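Serpin48 (PDB 3OZQ) inhibits the serine protease SPE with high specificity, acting as a serpin in the innate immunity of the insect Tenebrio molitor. Local coordinates at residues R252-H257 with G364-A369; A296-I301 with L308-I313. All blocks are in the same frame, centred on the assembly; numbering follows the deposited sequence.

Contact 1: residues R252-H257 with G364-A369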
loop_
_atom_site.group_PDB
_atom_site.type_symbol
_atom_site.label_atom_id
_atom_site.label_comp_id
_atom_site.label_asym_id
_atom_site.label_seq_id
_atom_site.Cartn_x
_atom_site.Cartn_y
_atom_site.Cartn_z
ATOM N N ARG A 252 11.916 -4.392 12.647
ATOM C CA ARG A 252 12.575 -5.668 12.394
ATOM C C ARG A 252 11.733 -6.564 11.484
ATOM O O ARG A 252 12.263 -7.283 10.642
ATOM C CB ARG A 252 12.885 -6.387 13.708
ATOM C CG ARG A 252 14.149 -5.905 14.409
ATOM C CD ARG A 252 14.079 -4.421 14.737
ATOM N NE ARG A 252 15.215 -3.984 15.548
ATOM C CZ ARG A 252 15.189 -3.876 16.874
ATOM N NH1 ARG A 252 14.081 -4.169 17.544
ATOM N NH2 ARG A 252 16.270 -3.472 17.531
ATOM N N SER A 253 10.416 -6.496 11.639
ATOM C CA SER A 253 9.528 -7.391 10.902
ATOM C C SER A 253 9.549 -7.179 9.384
ATOM O O SER A 253 9.222 -8.089 8.626
ATOM C CB SER A 253 8.100 -7.285 11.441
ATOM O OG SER A 253 8.084 -7.448 12.849
ATOM N N PHE A 254 9.923 -5.988 8.933
ATOM C CA PHE A 254 9.919 -5.703 7.496
ATOM C C PHE A 254 11.305 -5.796 6.872
ATOM O O PHE A 254 11.444 -5.896 5.650
ATOM C CB PHE A 254 9.292 -4.336 7.215
ATOM C CG PHE A 254 7.803 -4.321 7.357
ATOM C CD1 PHE A 254 7.205 -3.808 8.491
ATOM C CD2 PHE A 254 7.000 -4.842 6.362
ATOM C CE1 PHE A 254 5.832 -3.806 8.625
ATOM C CE2 PHE A 254 5.624 -4.852 6.496
ATOM C CZ PHE A 254 5.042 -4.325 7.626
ATOM N N LEU A 255 12.324 -5.767 7.724
ATOM C CA LEU A 255 13.697 -5.978 7.291
ATOM C C LEU A 255 13.829 -7.228 6.441
ATOM O O LEU A 255 13.158 -8.228 6.687
ATOM C CB LEU A 255 14.621 -6.106 8.499
ATOM C CG LEU A 255 14.635 -4.930 9.467
ATOM C CD1 LEU A 255 15.779 -5.096 10.460
ATOM C CD2 LEU A 255 14.754 -3.626 8.699
ATOM N N PRO A 256 14.699 -7.170 5.429
ATOM C CA PRO A 256 15.016 -8.332 4.596
ATOM C C PRO A 256 15.799 -9.361 5.410
ATOM O O PRO A 256 16.631 -8.991 6.245
ATOM C CB PRO A 256 15.907 -7.742 3.497
ATOM C CG PRO A 256 15.682 -6.261 3.554
ATOM C CD PRO A 256 15.410 -5.963 4.990
ATOM N N HIS A 257 15.526 -10.638 5.181
ATOM C CA HIS A 257 16.194 -11.696 5.928
ATOM C C HIS A 257 16.812 -12.722 4.990
ATOM O O HIS A 257 16.459 -12.789 3.811
ATOM C CB HIS A 257 15.219 -12.384 6.883
ATOM C CG HIS A 257 14.712 -11.498 7.978
ATOM N ND1 HIS A 257 15.489 -11.128 9.056
ATOM C CD2 HIS A 257 13.506 -10.911 8.165
ATOM C CE1 HIS A 257 14.783 -10.351 9.859
ATOM N NE2 HIS A 257 13.576 -10.205 9.341
ATOM N N GLY A 364 12.117 -6.671 -4.741
ATOM C CA GLY A 364 12.716 -6.192 -3.504
ATOM C C GLY A 364 11.986 -5.002 -2.890
ATOM O O GLY A 364 12.298 -4.569 -1.781
ATOM N N MET A 365 11.003 -4.469 -3.598
ATOM C CA MET A 365 10.275 -3.332 -3.048
ATOM C C MET A 365 8.899 -3.696 -2.484
ATOM O O MET A 365 8.074 -4.303 -3.169
ATOM C CB MET A 365 10.127 -2.239 -4.087
ATOM C CG MET A 365 9.655 -0.925 -3.496
ATOM S SD MET A 365 9.499 0.307 -4.773
ATOM C CE MET A 365 8.213 -0.405 -5.785
ATOM N N ILE A 366 8.665 -3.311 -1.234
ATOM C CA ILE A 366 7.353 -3.478 -0.608
ATOM C C ILE A 366 6.284 -2.581 -1.247
ATOM O O ILE A 366 6.422 -1.362 -1.280
ATOM C CB ILE A 366 7.423 -3.217 0.903
ATOM C CG1 ILE A 366 8.359 -4.234 1.561
ATOM C CG2 ILE A 366 6.013 -3.302 1.542
ATOM C CD1 ILE A 366 8.565 -4.021 3.041
ATOM N N LEU A 367 5.224 -3.204 -1.754
ATOM C CA LEU A 367 4.113 -2.514 -2.398
ATOM C C LEU A 367 2.904 -2.312 -1.474
ATOM O O LEU A 367 2.233 -1.284 -1.525
ATOM C CB LEU A 367 3.666 -3.291 -3.633
ATOM C CG LEU A 367 4.197 -2.781 -4.971
ATOM C CD1 LEU A 367 5.721 -2.776 -4.973
ATOM C CD2 LEU A 367 3.631 -3.575 -6.136
ATOM N N PHE A 368 2.631 -3.315 -0.650
ATOM C CA PHE A 368 1.501 -3.303 0.269
ATOM C C PHE A 368 1.943 -3.947 1.570
ATOM O O PHE A 368 2.781 -4.841 1.564
ATOM C CB PHE A 368 0.351 -4.147 -0.278
ATOM C CG PHE A 368 -0.466 -3.472 -1.342
ATOM C CD1 PHE A 368 -1.473 -2.582 -0.998
ATOM C CD2 PHE A 368 -0.261 -3.760 -2.681
ATOM C CE1 PHE A 368 -2.257 -1.977 -1.970
ATOM C CE2 PHE A 368 -1.040 -3.152 -3.667
ATOM C CZ PHE A 368 -2.042 -2.265 -3.303
ATOM N N ALA A 369 1.389 -3.482 2.681
ATOM C CA ALA A 369 1.613 -4.119 3.962
ATOM C C ALA A 369 0.312 -4.069 4.764
ATOM O O ALA A 369 -0.545 -3.234 4.507
ATOM C CB ALA A 369 2.726 -3.442 4.705
#

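Contact 2: residues A296-I301 with L308-I313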
loop_
_atom_site.group_PDB
_atom_site.type_symbol
_atom_site.label_atom_id
_atom_site.label_comp_id
_atom_site.label_asym_id
_atom_site.label_seq_id
_atom_site.Cartn_x
_atom_site.Cartn_y
_atom_site.Cartn_z
ATOM N N ALA A 296 2.340 27.138 3.544
ATOM C CA ALA A 296 2.390 26.211 2.418
ATOM C C ALA A 296 2.690 26.894 1.103
ATOM O O ALA A 296 2.178 27.983 0.822
ATOM C CB ALA A 296 1.093 25.419 2.320
ATOM N N ASP A 297 3.513 26.248 0.287
ATOM C CA ASP A 297 3.832 26.787 -1.018
ATOM C C ASP A 297 3.664 25.779 -2.140
ATOM O O ASP A 297 4.623 25.111 -2.538
ATOM C CB ASP A 297 5.246 27.386 -1.050
ATOM C CG ASP A 297 5.484 28.242 -2.285
ATOM O OD1 ASP A 297 4.652 28.175 -3.224
ATOM O OD2 ASP A 297 6.502 28.979 -2.319
ATOM N N LEU A 298 2.440 25.702 -2.657
ATOM C CA LEU A 298 2.105 24.849 -3.784
ATOM C C LEU A 298 2.011 25.610 -5.100
ATOM O O LEU A 298 1.258 25.207 -5.993
ATOM C CB LEU A 298 0.762 24.153 -3.549
ATOM C CG LEU A 298 0.417 23.486 -2.217
ATOM C CD1 LEU A 298 -0.493 22.322 -2.510
ATOM C CD2 LEU A 298 1.623 23.039 -1.444
ATOM N N SER A 299 2.774 26.697 -5.221
ATOM C CA SER A 299 2.720 27.573 -6.402
ATOM C C SER A 299 3.118 26.883 -7.708
ATOM O O SER A 299 2.874 27.408 -8.793
ATOM C CB SER A 299 3.574 28.834 -6.194
ATOM O OG SER A 299 4.902 28.525 -5.788
ATOM N N GLY A 300 3.759 25.723 -7.596
ATOM C CA GLY A 300 4.069 24.911 -8.758
ATOM C C GLY A 300 2.840 24.206 -9.298
ATOM O O GLY A 300 2.830 23.739 -10.428
ATOM N N ILE A 301 1.789 24.130 -8.494
ATOM C CA ILE A 301 0.567 23.492 -8.953
ATOM C C ILE A 301 -0.356 24.547 -9.570
ATOM O O ILE A 301 -0.812 24.407 -10.707
ATOM C CB ILE A 301 -0.129 22.728 -7.808
ATOM C CG1 ILE A 301 0.768 21.579 -7.331
ATOM C CG2 ILE A 301 -1.491 22.208 -8.253
ATOM C CD1 ILE A 301 0.380 21.005 -5.992
ATOM N N LEU A 308 -2.912 27.755 -2.047
ATOM C CA LEU A 308 -3.321 26.362 -1.905
ATOM C C LEU A 308 -2.575 25.710 -0.757
ATOM O O LEU A 308 -1.458 26.098 -0.433
ATOM C CB LEU A 308 -3.081 25.609 -3.207
ATOM C CG LEU A 308 -3.890 26.088 -4.412
ATOM C CD1 LEU A 308 -3.510 25.304 -5.658
ATOM C CD2 LEU A 308 -5.390 25.992 -4.151
ATOM N N VAL A 309 -3.230 24.758 -0.106
ATOM C CA VAL A 309 -2.582 23.891 0.864
ATOM C C VAL A 309 -3.099 22.501 0.542
ATOM O O VAL A 309 -4.102 22.365 -0.163
ATOM C CB VAL A 309 -2.949 24.244 2.314
ATOM C CG1 VAL A 309 -2.748 25.748 2.577
ATOM C CG2 VAL A 309 -4.391 23.833 2.610
ATOM N N ILE A 310 -2.423 21.464 1.031
ATOM C CA ILE A 310 -2.964 20.131 0.872
ATOM C C ILE A 310 -4.031 19.945 1.935
ATOM O O ILE A 310 -3.733 19.913 3.127
ATOM C CB ILE A 310 -1.901 19.021 1.033
ATOM C CG1 ILE A 310 -0.820 19.127 -0.049
ATOM C CG2 ILE A 310 -2.563 17.665 0.962
ATOM C CD1 ILE A 310 0.211 17.959 0.013
ATOM N N SER A 311 -5.273 19.806 1.499
ATOM C CA SER A 311 -6.392 19.738 2.431
ATOM C C SER A 311 -6.648 18.312 2.925
ATOM O O SER A 311 -6.947 18.095 4.098
ATOM C CB SER A 311 -7.652 20.299 1.777
ATOM O OG SER A 311 -7.434 21.611 1.305
ATOM N N ASN A 312 -6.567 17.349 2.018
ATOM C CA ASN A 312 -6.778 15.953 2.393
ATOM C C ASN A 312 -5.894 15.025 1.577
ATOM O O ASN A 312 -5.538 15.350 0.448
ATOM C CB ASN A 312 -8.245 15.553 2.214
ATOM C CG ASN A 312 -9.198 16.553 2.837
ATOM O OD1 ASN A 312 -9.383 17.640 2.313
ATOM N ND2 ASN A 312 -9.779 16.198 3.972
ATOM N N ILE A 313 -5.541 13.875 2.160
ATOM C CA ILE A 313 -4.853 12.824 1.425
ATOM C C ILE A 313 -5.489 11.488 1.780
ATOM O O ILE A 313 -5.410 11.037 2.910
ATOM C CB ILE A 313 -3.345 12.751 1.760
ATOM C CG1 ILE A 313 -2.700 14.134 1.662
ATOM C CG2 ILE A 313 -2.650 11.779 0.815
ATOM C CD1 ILE A 313 -1.226 14.129 2.101
HETATM O O HOH W 1 0.546 27.597 -2.191
#

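Contact 1: residues R252-H257 with G364-A369
The ring of Phe254 meets two aliphatic groups of the strand, Ile366 and Ala369, and these apolar touches make up the whole contact. Ring atom CD2 of Phe254 sits 3.8 Å from Ile366 CD1, with the two side chains crossing at about a right angle. Further round the ring, Phe254 CE2 lies 3.7 Å from Ala369 CB, and both groups come at the ring obliquely. Ile366 reaches it by extension: CG1 stands opposite its carbonyl carbon and chi2 of 177° carries CD1 straight out to the phenylalanine. Ile366 and Ala369 are three residues apart, a spacing that in a regular strand would put them on opposite faces. A classic beta bulge, Leu367 and Phe368 both facing Ile360, shifts the alternation so that both CB atoms point to the ring. The strand is the second arm of the antiparallel hairpin of strands 356-362 and 365-372, part of serpin sheet B; helix 250-254 packs against this hairpin. Outside the two segments, the Phe254 ring also meets Tyr359 of the partner strand, at a plane angle of about 45°, and touches Pro20 of helix 10-29. Thr19 of that helix touches both Ile366 and Ala369, while Asn16 hydrogen-bonds Ile366 N and Gly364 O.

Contact 2: residues A296-I301 with L308-I313
The flat group that Leu298 and Ala296 pack on is the peptide joining Leu308 to Val309. Leu298 CG sits over one face of it, 3.7 Å from Leu308 O and almost directly above that oxygen, whereas Ala296 CB approaches from beyond the oxygen, at 3.8 Å from Leu308 O. With CG opposite its carbonyl carbon, Leu298 slants across the strand, and its CD1 reaches Ile310 CG1 at 4.0 Å, the two side chains crossing nearly perpendicularly. Ala296 CB also touches Val309 CG1 at 3.9 Å. The second flat group is the carboxylate of Asp297, whose CB points away from the 308-313 segment. Ser299 N to Asp297 OD1, 3.1 Å and nearly along the C-O axis, makes an Asx turn around Leu298; Ser299 OG adds a second bond to the same oxygen from the syn side. In this serpin the turn belongs to the loop leading into strand 310-321; Val163 of the neighbouring strand touches both Leu298 and Leu308. A water accepts from Leu298 N at 2.7 Å and can donate to Leu308 O at 3.1 Å, although acceptors there outnumber its protons. No direct polar bond joins the segments: aliphatic groups pack on side chains and the Leu308 carbonyl, and the polar link goes through water.

Contact 1 brings together distant parts of the sequence, 252-257 and 364-369, and both segments of contact 2, 296-301 and 308-313, fall between them in the chain. Their centres are 31 Å apart and their nearest atoms about 14 Å, so they do not touch. Strand 163-174 runs between the two: Val163 packs at contact 2, while Phe171 touches Leu367 near contact 1. It pairs in parallel with strand 310-321, whose first residues belong to contact 2. In serpins, these two central strands are the ones that part to admit the reactive-centre loop after protease cleavage; contact 2 therefore lies at the start of one of them, and contact 1 in the hairpin packing behind.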